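Local atomic coordinates of alcohol dehydrogenase (Aeropyrum pernix, PDB entry 1H2B), a protein that probably catalyses the NAD+-dependent oxidation of alcohols as a member of the zinc-containing alcohol dehydrogenase family. Residues H22-P27 and L69-P74; P186-A191 and G254-M259; V203-V208 and G325-E330. All blocks are in the same frame, centred on the assembly; numbering follows the deposited sequence.

Contact 1 lies apart from the other two: its centre is about 39 Å from that of contact 2 and about 34 Å from that of contact 3, across the chain's centre. It joins two loops on the substrate side, the Pro71 side chain about 11 Å from bound octanoic acid. Contact 2 lies within the Rossmann sheet; contact 3 joins a helix of that fold to the connection leading back to the other sheet. Their centres are about 18 Å apart, and Leu206 CD2 is 4.0 Å from Val190 CG2. The side chains of Ala191 and Gln204 are about 10 Å and 12 Å from bound NAD. Strand 189-193 is followed, through the glycine-rich turn, by helix 197-209.

Contact 1 of 3, residues H22-P27 and L69-P74; sequences HEYNKP and LQPKLP
His22 and Pro74 form the tight part of this contact, a CH-pi arrangement in which the proline is laid over one face of the imidazole. Pro74 CB stands 3.5 Å from the centroid of the His22 ring and only 7° off its normal, while Pro74 CG comes equally near the rim, 3.5 Å from His22 CE1. The CB of His22 starts out away from 69-74; chi1 (-73°) sets CG beside the backbone N, and chi2 (-106°) turns the ring's face to the proline. The two loops meet beside the antiparallel sheet in which strand 75-76, entered through the cis peptide before Pro74, pairs with 17-21.

Packing is looser around Tyr24. Its ring crosses the Leu73 side chain at about a right angle, CE1 lying 3.8 Å from Leu73 CD1, and its OH meets the Pro71 ring tip to tip, 3.7 Å from CG. Leu73 CD1 also touches the carbonyl O of His22, at 3.5 Å. Tyr24 sits in a type II turn, Glu23 to Lys26, whose other side chains are solvent-exposed, though the Asn25 backbone is bonded to Val61.

No hydrogen bond crosses between the segments. The polar end of His22 is engaged elsewhere, NE2 bonding to Glu31 OE2, a carboxylate that would probably favour a protonated imidazole. The contact thus rests on apolar and CH-pi packing, with polar anchoring of its main ring supplied from strand 29-32.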
ATOM      1  N   HIS B  22      28.325  33.633   9.732  1.00 31.66           N
ATOM      2  CA  HIS B  22      28.914  34.617   8.809  1.00 33.94           C
ATOM      3  C   HIS B  22      29.912  33.993   7.860  1.00 34.15           C
ATOM      4  O   HIS B  22      30.000  34.391   6.710  1.00 36.25           O
ATOM      5  CB  HIS B  22      29.651  35.719   9.567  1.00 34.40           C
ATOM      6  CG  HIS B  22      28.753  36.690  10.261  1.00 38.17           C
ATOM      7  ND1 HIS B  22      28.545  37.971   9.800  1.00 36.70           N
ATOM      8  CD2 HIS B  22      28.013  36.569  11.390  1.00 43.88           C
ATOM      9  CE1 HIS B  22      27.730  38.604  10.623  1.00 43.15           C
ATOM     10  NE2 HIS B  22      27.388  37.775  11.593  1.00 39.98           N
ATOM     11  N   GLU B  23      30.671  33.025   8.358  1.00 33.95           N
ATOM     12  CA  GLU B  23      31.679  32.348   7.568  1.00 33.52           C
ATOM     13  C   GLU B  23      31.692  30.874   7.920  1.00 30.65           C
ATOM     14  O   GLU B  23      31.623  30.519   9.103  1.00 31.01           O
ATOM     15  CB  GLU B  23      33.081  32.914   7.861  1.00 36.34           C
ATOM     16  CG  GLU B  23      33.165  34.419   8.047  1.00 42.50           C
ATOM     17  CD  GLU B  23      34.423  34.854   8.779  1.00 48.55           C
ATOM     18  OE1 GLU B  23      34.311  35.427   9.890  1.00 45.60           O
ATOM     19  OE2 GLU B  23      35.527  34.628   8.233  1.00 52.29           O
ATOM     20  N   TYR B  24      31.849  30.052   6.892  1.00 31.22           N
ATOM     21  CA  TYR B  24      31.978  28.602   7.051  1.00 31.86           C
ATOM     22  C   TYR B  24      33.275  28.233   7.752  1.00 36.26           C
ATOM     23  O   TYR B  24      34.276  28.958   7.634  1.00 34.93           O
ATOM     24  CB  TYR B  24      31.850  27.910   5.701  1.00 31.86           C
ATOM     25  CG  TYR B  24      30.501  28.158   5.066  1.00 31.53           C
ATOM     26  CD1 TYR B  24      30.362  28.914   3.910  1.00 30.19           C
ATOM     27  CD2 TYR B  24      29.333  27.656   5.661  1.00 27.31           C
ATOM     28  CE1 TYR B  24      29.102  29.147   3.338  1.00 33.88           C
ATOM     29  CE2 TYR B  24      28.107  27.884   5.114  1.00 25.60           C
ATOM     30  CZ  TYR B  24      27.963  28.621   3.965  1.00 25.19           C
ATOM     31  OH  TYR B  24      26.716  28.830   3.429  1.00 31.90           O
ATOM     32  N   ASN B  25      33.227  27.124   8.497  1.00 34.36           N
ATOM     33  CA  ASN B  25      34.363  26.611   9.260  1.00 34.84           C
ATOM     34  C   ASN B  25      34.930  27.535  10.321  1.00 35.90           C
ATOM     35  O   ASN B  25      36.120  27.481  10.650  1.00 35.10           O
ATOM     36  CB  ASN B  25      35.419  26.080   8.295  1.00 32.85           C
ATOM     37  CG  ASN B  25      34.948  24.847   7.587  1.00 35.96           C
ATOM     38  OD1 ASN B  25      34.552  23.863   8.237  1.00 39.41           O
ATOM     39  ND2 ASN B  25      34.950  24.881   6.258  1.00 41.22           N
ATOM     40  N   LYS B  26      34.038  28.348  10.889  1.00 34.50           N
ATOM     41  CA  LYS B  26      34.349  29.227  12.009  1.00 35.56           C
ATOM     42  C   LYS B  26      33.210  29.146  13.031  1.00 34.60           C
ATOM     43  O   LYS B  26      32.099  28.717  12.668  1.00 33.59           O
ATOM     44  CB  LYS B  26      34.553  30.651  11.484  1.00 36.42           C
ATOM     45  CG  LYS B  26      36.039  30.996  11.269  1.00 44.19           C
ATOM     46  CD  LYS B  26      36.272  31.757   9.966  1.00 49.91           C
ATOM     47  CE  LYS B  26      37.724  31.619   9.475  1.00 48.83           C
ATOM     48  NZ  LYS B  26      38.748  31.918  10.527  1.00 49.83           N
ATOM     49  N   PRO B  27      33.453  29.533  14.283  1.00 32.17           N
ATOM     50  CA  PRO B  27      32.389  29.556  15.298  1.00 30.61           C
ATOM     51  C   PRO B  27      31.240  30.474  14.842  1.00 30.67           C
ATOM     52  O   PRO B  27      31.468  31.457  14.117  1.00 29.61           O
ATOM     53  CB  PRO B  27      33.085  30.153  16.523  1.00 33.52           C
ATOM     54  CG  PRO B  27      34.527  29.905  16.282  1.00 31.88           C
ATOM     55  CD  PRO B  27      34.744  29.994  14.839  1.00 32.01           C
ATOM     56  N   LEU B  69      21.800  25.062  -1.397  1.00 40.73           N
ATOM     57  CA  LEU B  69      20.817  26.038  -0.930  1.00 42.17           C
ATOM     58  C   LEU B  69      21.216  27.475  -1.240  1.00 42.31           C
ATOM     59  O   LEU B  69      20.355  28.358  -1.270  1.00 41.34           O
ATOM     60  CB  LEU B  69      20.594  25.899   0.580  1.00 39.85           C
ATOM     61  CG  LEU B  69      20.120  24.533   1.078  1.00 39.29           C
ATOM     62  CD1 LEU B  69      20.018  24.589   2.574  1.00 40.54           C
ATOM     63  CD2 LEU B  69      18.798  24.088   0.438  1.00 38.77           C
ATOM     64  N   GLN B  70      22.520  27.690  -1.434  1.00 44.62           N
ATOM     65  CA  GLN B  70      23.112  29.013  -1.675  1.00 46.28           C
ATOM     66  C   GLN B  70      22.464  30.158  -0.867  1.00 46.30           C
ATOM     67  O   GLN B  70      21.903  31.091  -1.459  1.00 48.34           O
ATOM     68  CB  GLN B  70      23.126  29.331  -3.197  1.00 46.48           C
ATOM     69  N   PRO B  71      22.548  30.093   0.469  1.00 45.23           N
ATOM     70  CA  PRO B  71      21.876  31.080   1.322  1.00 44.14           C
ATOM     71  C   PRO B  71      22.676  32.364   1.395  1.00 45.21           C
ATOM     72  O   PRO B  71      23.900  32.342   1.229  1.00 46.08           O
ATOM     73  CB  PRO B  71      21.892  30.415   2.704  1.00 43.16           C
ATOM     74  CG  PRO B  71      23.160  29.592   2.695  1.00 42.27           C
ATOM     75  CD  PRO B  71      23.291  29.096   1.274  1.00 43.93           C
ATOM     76  N   LYS B  72      21.995  33.470   1.663  1.00 45.62           N
ATOM     77  CA  LYS B  72      22.685  34.729   1.895  1.00 45.90           C
ATOM     78  C   LYS B  72      23.250  34.747   3.312  1.00 43.43           C
ATOM     79  O   LYS B  72      22.530  34.472   4.272  1.00 41.73           O
ATOM     80  CB  LYS B  72      21.727  35.904   1.664  1.00 49.29           C
ATOM     81  CG  LYS B  72      22.321  37.289   1.918  1.00 54.69           C
ATOM     82  CD  LYS B  72      21.278  38.385   1.671  1.00 63.21           C
ATOM     83  CE  LYS B  72      20.669  38.900   2.982  1.00 66.18           C
ATOM     84  NZ  LYS B  72      19.240  38.504   3.179  1.00 66.77           N
ATOM     85  N   LEU B  73      24.544  35.045   3.425  1.00 40.83           N
ATOM     86  CA  LEU B  73      25.220  35.195   4.718  1.00 38.09           C
ATOM     87  C   LEU B  73      25.276  36.672   5.118  1.00 39.03           C
ATOM     88  O   LEU B  73      25.374  37.536   4.229  1.00 40.17           O
ATOM     89  CB  LEU B  73      26.639  34.612   4.662  1.00 38.03           C
ATOM     90  CG  LEU B  73      26.785  33.203   4.099  1.00 39.99           C
ATOM     91  CD1 LEU B  73      28.195  32.683   4.315  1.00 37.97           C
ATOM     92  CD2 LEU B  73      25.787  32.289   4.779  1.00 33.08           C
ATOM     93  N   PRO B  74      25.184  36.991   6.415  1.00 37.39           N
ATOM     94  CA  PRO B  74      24.899  36.039   7.507  1.00 34.83           C
ATOM     95  C   PRO B  74      23.430  35.672   7.705  1.00 33.32           C
ATOM     96  O   PRO B  74      22.522  36.393   7.269  1.00 31.58           O
ATOM     97  CB  PRO B  74      25.362  36.807   8.745  1.00 34.68           C
ATOM     98  CG  PRO B  74      25.126  38.241   8.385  1.00 37.04           C
ATOM     99  CD  PRO B  74      25.427  38.353   6.938  1.00 36.50           C
TER

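Contact 2 of 3, residues P186-A191 and G254-M259; sequences PGAYVA and GVNVAM
Strands 189-191 and 257-259 run parallel, their axes 4.7 Å apart at an angle of 18°, with Val190 bridged to Val257 and Ala191 to Ala258. They are the two central strands, third and fourth of six, in the parallel sheet of the Rossmann fold that binds NAD. Ala191 grips both sides of its partner: its N donates to Val257 O (2.9 Å), and its O accepts from Met259 N (2.8 Å). Toward the N-terminal ends, where the chain corners at Asn256, the ladder weakens, and Tyr189 O receives only weak bonds from the N atoms of Asn256 and Val257.

On one face, Val190 and Val257 lie side by side, pointing the same way. Val190 CG2, anti to its backbone N, is 4.0 Å from Val257 CB and 4.2 Å from Met259 SD; helix 166-181 packs against Val257 and Met259. On the other face, Ala191 CB lies 4.3 Å from Ala258 CB; Val255 CG1, before the corner, also touches Ala191 CB.

At the corner a side chain takes over the strand's role. The N-H of Tyr189 points at Asn256 OD1, 3.0 Å away and nearly straight at 163°, with the donor 37° above the amide carbonyl plane, while Ala188 CB rests 3.5 Å from the same OD1.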
ATOM      1  N   PRO B 186       6.273  -9.446  13.237  1.00 16.13           N
ATOM      2  CA  PRO B 186       6.891 -10.153  14.364  1.00 17.84           C
ATOM      3  C   PRO B 186       7.955 -11.163  13.953  1.00 18.02           C
ATOM      4  O   PRO B 186       7.690 -12.031  13.105  1.00 22.26           O
ATOM      5  CB  PRO B 186       5.693 -10.876  15.052  1.00 17.40           C
ATOM      6  CG  PRO B 186       4.458 -10.060  14.585  1.00 17.19           C
ATOM      7  CD  PRO B 186       4.810  -9.658  13.163  1.00 19.02           C
ATOM      8  N   GLY B 187       9.155 -11.038  14.514  1.00 16.14           N
ATOM      9  CA  GLY B 187      10.256 -11.893  14.096  1.00 19.00           C
ATOM     10  C   GLY B 187      11.211 -11.208  13.101  1.00 21.55           C
ATOM     11  O   GLY B 187      12.347 -11.695  12.901  1.00 20.17           O
ATOM     12  N   ALA B 188      10.770 -10.090  12.522  1.00 18.81           N
ATOM     13  CA  ALA B 188      11.653  -9.308  11.630  1.00 15.22           C
ATOM     14  C   ALA B 188      12.648  -8.603  12.525  1.00 16.62           C
ATOM     15  O   ALA B 188      12.338  -8.259  13.682  1.00 17.89           O
ATOM     16  CB  ALA B 188      10.848  -8.265  10.891  1.00 13.84           C
ATOM     17  N   TYR B 189      13.808  -8.299  11.942  1.00 16.29           N
ATOM     18  CA  TYR B 189      14.807  -7.519  12.654  1.00 16.55           C
ATOM     19  C   TYR B 189      14.974  -6.173  11.978  1.00 16.29           C
ATOM     20  O   TYR B 189      14.973  -6.048  10.763  1.00 14.73           O
ATOM     21  CB  TYR B 189      16.188  -8.167  12.553  1.00 15.00           C
ATOM     22  CG  TYR B 189      16.311  -9.507  13.264  1.00 23.79           C
ATOM     23  CD1 TYR B 189      16.037 -10.701  12.581  1.00 25.77           C
ATOM     24  CD2 TYR B 189      16.697  -9.545  14.598  1.00 24.49           C
ATOM     25  CE1 TYR B 189      16.160 -11.909  13.239  1.00 28.34           C
ATOM     26  CE2 TYR B 189      16.808 -10.747  15.269  1.00 28.36           C
ATOM     27  CZ  TYR B 189      16.545 -11.909  14.577  1.00 24.53           C
ATOM     28  OH  TYR B 189      16.684 -13.139  15.263  1.00 35.63           O
ATOM     29  N   VAL B 190      15.161  -5.169  12.809  1.00 14.46           N
ATOM     30  CA  VAL B 190      15.498  -3.813  12.319  1.00 13.44           C
ATOM     31  C   VAL B 190      16.785  -3.385  13.004  1.00 15.97           C
ATOM     32  O   VAL B 190      16.892  -3.462  14.217  1.00 17.63           O
ATOM     33  CB  VAL B 190      14.335  -2.813  12.504  1.00 15.79           C
ATOM     34  CG1 VAL B 190      13.811  -2.744  13.945  1.00 17.57           C
ATOM     35  CG2 VAL B 190      14.730  -1.411  12.010  1.00 14.24           C
ATOM     36  N   ALA B 191      17.767  -2.952  12.209  1.00 13.12           N
ATOM     37  CA  ALA B 191      18.996  -2.347  12.761  1.00 13.47           C
ATOM     38  C   ALA B 191      18.826  -0.842  12.716  1.00 14.40           C
ATOM     39  O   ALA B 191      18.577  -0.257  11.645  1.00 16.60           O
ATOM     40  CB  ALA B 191      20.196  -2.704  11.931  1.00 14.66           C
ATOM     41  N   GLY B 254      20.608 -11.550   8.010  1.00 18.52           N
ATOM     42  CA  GLY B 254      20.601 -10.086   7.963  1.00 16.99           C
ATOM     43  C   GLY B 254      19.280  -9.502   8.441  1.00 16.71           C
ATOM     44  O   GLY B 254      18.357 -10.206   8.878  1.00 19.70           O
ATOM     45  N   VAL B 255      19.155  -8.179   8.334  1.00 14.38           N
ATOM     46  CA  VAL B 255      17.973  -7.477   8.817  1.00 14.62           C
ATOM     47  C   VAL B 255      16.987  -7.161   7.719  1.00 14.35           C
ATOM     48  O   VAL B 255      17.336  -6.937   6.559  1.00 15.74           O
ATOM     49  CB  VAL B 255      18.342  -6.193   9.591  1.00 12.24           C
ATOM     50  CG1 VAL B 255      19.278  -6.524  10.781  1.00 15.97           C
ATOM     51  CG2 VAL B 255      19.027  -5.169   8.680  1.00 16.42           C
ATOM     52  N   ASN B 256      15.728  -7.126   8.110  1.00 14.43           N
ATOM     53  CA  ASN B 256      14.662  -6.744   7.193  1.00 14.60           C
ATOM     54  C   ASN B 256      14.717  -5.257   6.848  1.00 15.27           C
ATOM     55  O   ASN B 256      14.379  -4.838   5.714  1.00 15.23           O
ATOM     56  CB  ASN B 256      13.323  -7.086   7.830  1.00 14.99           C
ATOM     57  CG  ASN B 256      13.213  -8.561   8.146  1.00 19.29           C
ATOM     58  OD1 ASN B 256      13.781  -9.078   9.094  1.00 19.72           O
ATOM     59  ND2 ASN B 256      12.493  -9.266   7.273  1.00 23.57           N
ATOM     60  N   VAL B 257      15.088  -4.433   7.826  1.00 14.51           N
ATOM     61  CA  VAL B 257      15.229  -2.980   7.605  1.00 11.67           C
ATOM     62  C   VAL B 257      16.468  -2.525   8.381  1.00 13.92           C
ATOM     63  O   VAL B 257      16.681  -2.959   9.509  1.00 14.07           O
ATOM     64  CB  VAL B 257      14.050  -2.191   8.145  1.00 13.81           C
ATOM     65  CG1 VAL B 257      14.314  -0.680   7.999  1.00 15.28           C
ATOM     66  CG2 VAL B 257      12.745  -2.520   7.368  1.00 14.36           C
ATOM     67  N   ALA B 258      17.317  -1.729   7.716  1.00 11.70           N
ATOM     68  CA  ALA B 258      18.375  -1.002   8.439  1.00 13.07           C
ATOM     69  C   ALA B 258      18.096   0.471   8.282  1.00 13.00           C
ATOM     70  O   ALA B 258      17.577   0.886   7.249  1.00 12.77           O
ATOM     71  CB  ALA B 258      19.743  -1.328   7.863  1.00 13.26           C
ATOM     72  N   MET B 259      18.427   1.263   9.307  1.00 11.42           N
ATOM     73  CA  MET B 259      18.120   2.697   9.306  1.00 11.39           C
ATOM     74  C   MET B 259      19.398   3.417   9.656  1.00 13.69           C
ATOM     75  O   MET B 259      19.917   3.223  10.737  1.00 14.23           O
ATOM     76  CB  MET B 259      17.023   2.998  10.352  1.00 14.10           C
ATOM     77  CG  MET B 259      15.735   2.146  10.107  1.00 11.83           C
ATOM     78  SD  MET B 259      14.460   2.656  11.211  1.00 15.20           S
ATOM     79  CE  MET B 259      13.903   4.164  10.437  1.00 15.25           C
TER

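Contact 3 of 3, residues V203-V208 and G325-E330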
ATOM      1  N   VAL B 203      14.756   4.544  18.288  1.00 15.92           N
ATOM      2  CA  VAL B 203      14.681   3.295  19.077  1.00 15.50           C
ATOM      3  C   VAL B 203      13.319   3.193  19.746  1.00 17.27           C
ATOM      4  O   VAL B 203      12.663   2.146  19.658  1.00 17.04           O
ATOM      5  CB  VAL B 203      15.794   3.223  20.174  1.00 16.42           C
ATOM      6  CG1 VAL B 203      15.536   2.022  21.168  1.00 16.22           C
ATOM      7  CG2 VAL B 203      17.177   3.104  19.538  1.00 17.38           C
ATOM      8  N   GLN B 204      12.888   4.274  20.400  1.00 17.51           N
ATOM      9  CA  GLN B 204      11.590   4.287  21.064  1.00 18.47           C
ATOM     10  C   GLN B 204      10.447   4.097  20.078  1.00 19.17           C
ATOM     11  O   GLN B 204       9.507   3.355  20.322  1.00 19.06           O
ATOM     12  CB  GLN B 204      11.367   5.613  21.797  1.00 18.92           C
ATOM     13  CG  GLN B 204      12.402   5.901  22.856  1.00 19.54           C
ATOM     14  CD  GLN B 204      12.216   7.283  23.429  1.00 17.64           C
ATOM     15  OE1 GLN B 204      11.176   7.561  24.072  1.00 20.53           O
ATOM     16  NE2 GLN B 204      13.163   8.180  23.155  1.00 19.70           N
ATOM     17  N   LEU B 205      10.521   4.778  18.951  1.00 16.53           N
ATOM     18  CA  LEU B 205       9.450   4.664  17.993  1.00 16.17           C
ATOM     19  C   LEU B 205       9.339   3.282  17.359  1.00 17.51           C
ATOM     20  O   LEU B 205       8.241   2.858  17.090  1.00 19.50           O
ATOM     21  CB  LEU B 205       9.615   5.739  16.902  1.00 15.68           C
ATOM     22  CG  LEU B 205       9.459   7.169  17.405  1.00 15.05           C
ATOM     23  CD1 LEU B 205       9.766   8.143  16.262  1.00 14.88           C
ATOM     24  CD2 LEU B 205       8.030   7.407  17.861  1.00 17.58           C
ATOM     25  N   LEU B 206      10.467   2.621  17.109  1.00 17.32           N
ATOM     26  CA  LEU B 206      10.447   1.260  16.562  1.00 17.87           C
ATOM     27  C   LEU B 206       9.710   0.333  17.551  1.00 19.70           C
ATOM     28  O   LEU B 206       8.964  -0.551  17.129  1.00 19.01           O
ATOM     29  CB  LEU B 206      11.840   0.758  16.230  1.00 16.38           C
ATOM     30  CG  LEU B 206      12.534   1.411  15.000  1.00 17.71           C
ATOM     31  CD1 LEU B 206      14.041   1.174  15.023  1.00 19.47           C
ATOM     32  CD2 LEU B 206      11.842   0.796  13.733  1.00 17.26           C
ATOM     33  N   LYS B 207       9.883   0.565  18.850  1.00 18.67           N
ATOM     34  CA  LYS B 207       9.147  -0.271  19.816  1.00 19.48           C
ATOM     35  C   LYS B 207       7.644  -0.003  19.920  1.00 21.29           C
ATOM     36  O   LYS B 207       6.865  -0.913  20.256  1.00 23.78           O
ATOM     37  CB  LYS B 207       9.789  -0.130  21.208  1.00 19.19           C
ATOM     38  CG  LYS B 207      11.227  -0.637  21.299  1.00 20.77           C
ATOM     39  CD  LYS B 207      11.378  -2.127  20.986  1.00 28.11           C
ATOM     40  CE  LYS B 207      10.602  -2.981  21.980  1.00 33.92           C
ATOM     41  NZ  LYS B 207      10.980  -4.412  21.860  1.00 44.56           N
ATOM     42  N   VAL B 208       7.253   1.249  19.721  1.00 20.54           N
ATOM     43  CA  VAL B 208       5.889   1.709  19.784  1.00 23.05           C
ATOM     44  C   VAL B 208       5.148   1.359  18.495  1.00 25.21           C
ATOM     45  O   VAL B 208       3.941   1.020  18.531  1.00 26.47           O
ATOM     46  CB  VAL B 208       5.868   3.289  19.960  1.00 23.68           C
ATOM     47  CG1 VAL B 208       4.472   3.838  19.735  1.00 30.01           C
ATOM     48  CG2 VAL B 208       6.407   3.650  21.321  1.00 30.67           C
ATOM     49  N   GLY B 325       2.921  10.246  26.474  1.00 19.07           N
ATOM     50  CA  GLY B 325       4.016   9.721  27.252  1.00 21.36           C
ATOM     51  C   GLY B 325       4.706   8.522  26.643  1.00 22.48           C
ATOM     52  O   GLY B 325       5.424   7.797  27.339  1.00 26.16           O
ATOM     53  N   LYS B 326       4.506   8.296  25.334  1.00 19.45           N
ATOM     54  CA  LYS B 326       5.010   7.094  24.666  1.00 19.93           C
ATOM     55  C   LYS B 326       6.373   7.305  24.005  1.00 22.38           C
ATOM     56  O   LYS B 326       7.040   6.360  23.626  1.00 27.60           O
ATOM     57  CB  LYS B 326       4.010   6.538  23.670  1.00 22.71           C
ATOM     58  CG  LYS B 326       2.770   6.004  24.384  1.00 24.31           C
ATOM     59  CD  LYS B 326       1.734   5.523  23.449  1.00 28.08           C
ATOM     60  CE  LYS B 326       0.416   5.257  24.200  1.00 36.77           C
ATOM     61  NZ  LYS B 326      -0.640   4.659  23.318  1.00 44.11           N
ATOM     62  N   VAL B 327       6.778   8.548  23.910  1.00 20.66           N
ATOM     63  CA  VAL B 327       8.095   8.887  23.439  1.00 20.67           C
ATOM     64  C   VAL B 327       8.569  10.065  24.281  1.00 21.29           C
ATOM     65  O   VAL B 327       7.803  10.989  24.594  1.00 26.20           O
ATOM     66  CB  VAL B 327       8.111   9.188  21.899  1.00 22.17           C
ATOM     67  CG1 VAL B 327       7.329  10.438  21.573  1.00 23.32           C
ATOM     68  CG2 VAL B 327       9.543   9.366  21.383  1.00 24.12           C
ATOM     69  N   ARG B 328       9.831  10.024  24.670  1.00 20.02           N
ATOM     70  CA  ARG B 328      10.428  11.101  25.437  1.00 23.87           C
ATOM     71  C   ARG B 328      11.875  11.307  25.023  1.00 25.43           C
ATOM     72  O   ARG B 328      12.635  10.362  24.921  1.00 27.22           O
ATOM     73  CB  ARG B 328      10.366  10.799  26.930  1.00 26.57           C
ATOM     74  CG  ARG B 328      10.876  11.983  27.756  1.00 36.69           C
ATOM     75  CD  ARG B 328      10.969  11.714  29.270  1.00 49.08           C
ATOM     76  NE  ARG B 328      12.307  11.247  29.654  1.00 60.85           N
ATOM     77  CZ  ARG B 328      13.428  11.972  29.583  1.00 63.47           C
ATOM     78  NH1 ARG B 328      13.405  13.234  29.148  1.00 66.43           N
ATOM     79  NH2 ARG B 328      14.583  11.425  29.953  1.00 65.36           N
ATOM     80  N   VAL B 329      12.241  12.557  24.789  1.00 23.88           N
ATOM     81  CA  VAL B 329      13.567  12.873  24.289  1.00 20.90           C
ATOM     82  C   VAL B 329      14.502  13.036  25.468  1.00 21.35           C
ATOM     83  O   VAL B 329      14.139  13.632  26.476  1.00 23.51           O
ATOM     84  CB  VAL B 329      13.571  14.161  23.408  1.00 22.24           C
ATOM     85  CG1 VAL B 329      14.886  14.320  22.681  1.00 23.02           C
ATOM     86  CG2 VAL B 329      12.443  14.086  22.349  1.00 20.11           C
ATOM     87  N   GLU B 330      15.681  12.452  25.338  1.00 18.45           N
ATOM     88  CA  GLU B 330      16.795  12.664  26.241  1.00 18.74           C
ATOM     89  C   GLU B 330      17.459  14.003  25.896  1.00 21.87           C
ATOM     90  O   GLU B 330      18.059  14.161  24.824  1.00 20.28           O
ATOM     91  CB  GLU B 330      17.760  11.467  26.123  1.00 19.50           C
ATOM     92  CG  GLU B 330      19.005  11.590  26.986  1.00 28.38           C
ATOM     93  CD  GLU B 330      18.718  11.463  28.472  1.00 35.08           C
ATOM     94  OE1 GLU B 330      17.843  10.636  28.855  1.00 35.61           O
ATOM     95  OE2 GLU B 330      19.364  12.209  29.247  1.00 40.70           O
TER
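Gln204 reaches across to Arg328 and pairs its side-chain amide with both backbone polar groups of that one residue. The glutamine sits on helix 197-209, the helix that follows the first strand of the Rossmann fold and its glycine-rich turn; Arg328 belongs to the connection from helix 312-323 to strand 331-335. Gln204 CB already points toward that connection, and the chain runs on extended, CD anti to CA (chi2 174°), which sets the amide carbon beside the Arg328 backbone. There OE1 accepts from Arg328 N at 2.9 Å, almost straight at 170°, and NE2 donates to Arg328 O, also 2.9 Å but more bent at 148°. The bonds differ in orientation as well: Arg328 O lies close to the amide plane of Gln204, whereas NE2 stands well above the carbonyl plane of Arg328. The amide is thus fixed in its rotation, and NE2 has a further weak bond to His200 O in its own helix.

Val327 flanks this pairing. Its CG2, anti to the backbone N, comes within 3.6 Å of Gln204 OE1 and sits more loosely, at 4.3 Å, beside Leu205 CD2. Leu321 of helix 312-323 touches Leu205, Val208 and Lys326, and that helix ends in a Schellman motif at Gly325. Nearby, Lys326 packs on Lys207 of the second subunit, so this edge lies at a subunit interface. One turn along the helix from Gln204, Val208 turns its CG2 onto the backbone, 3.6 Å from Lys326 O.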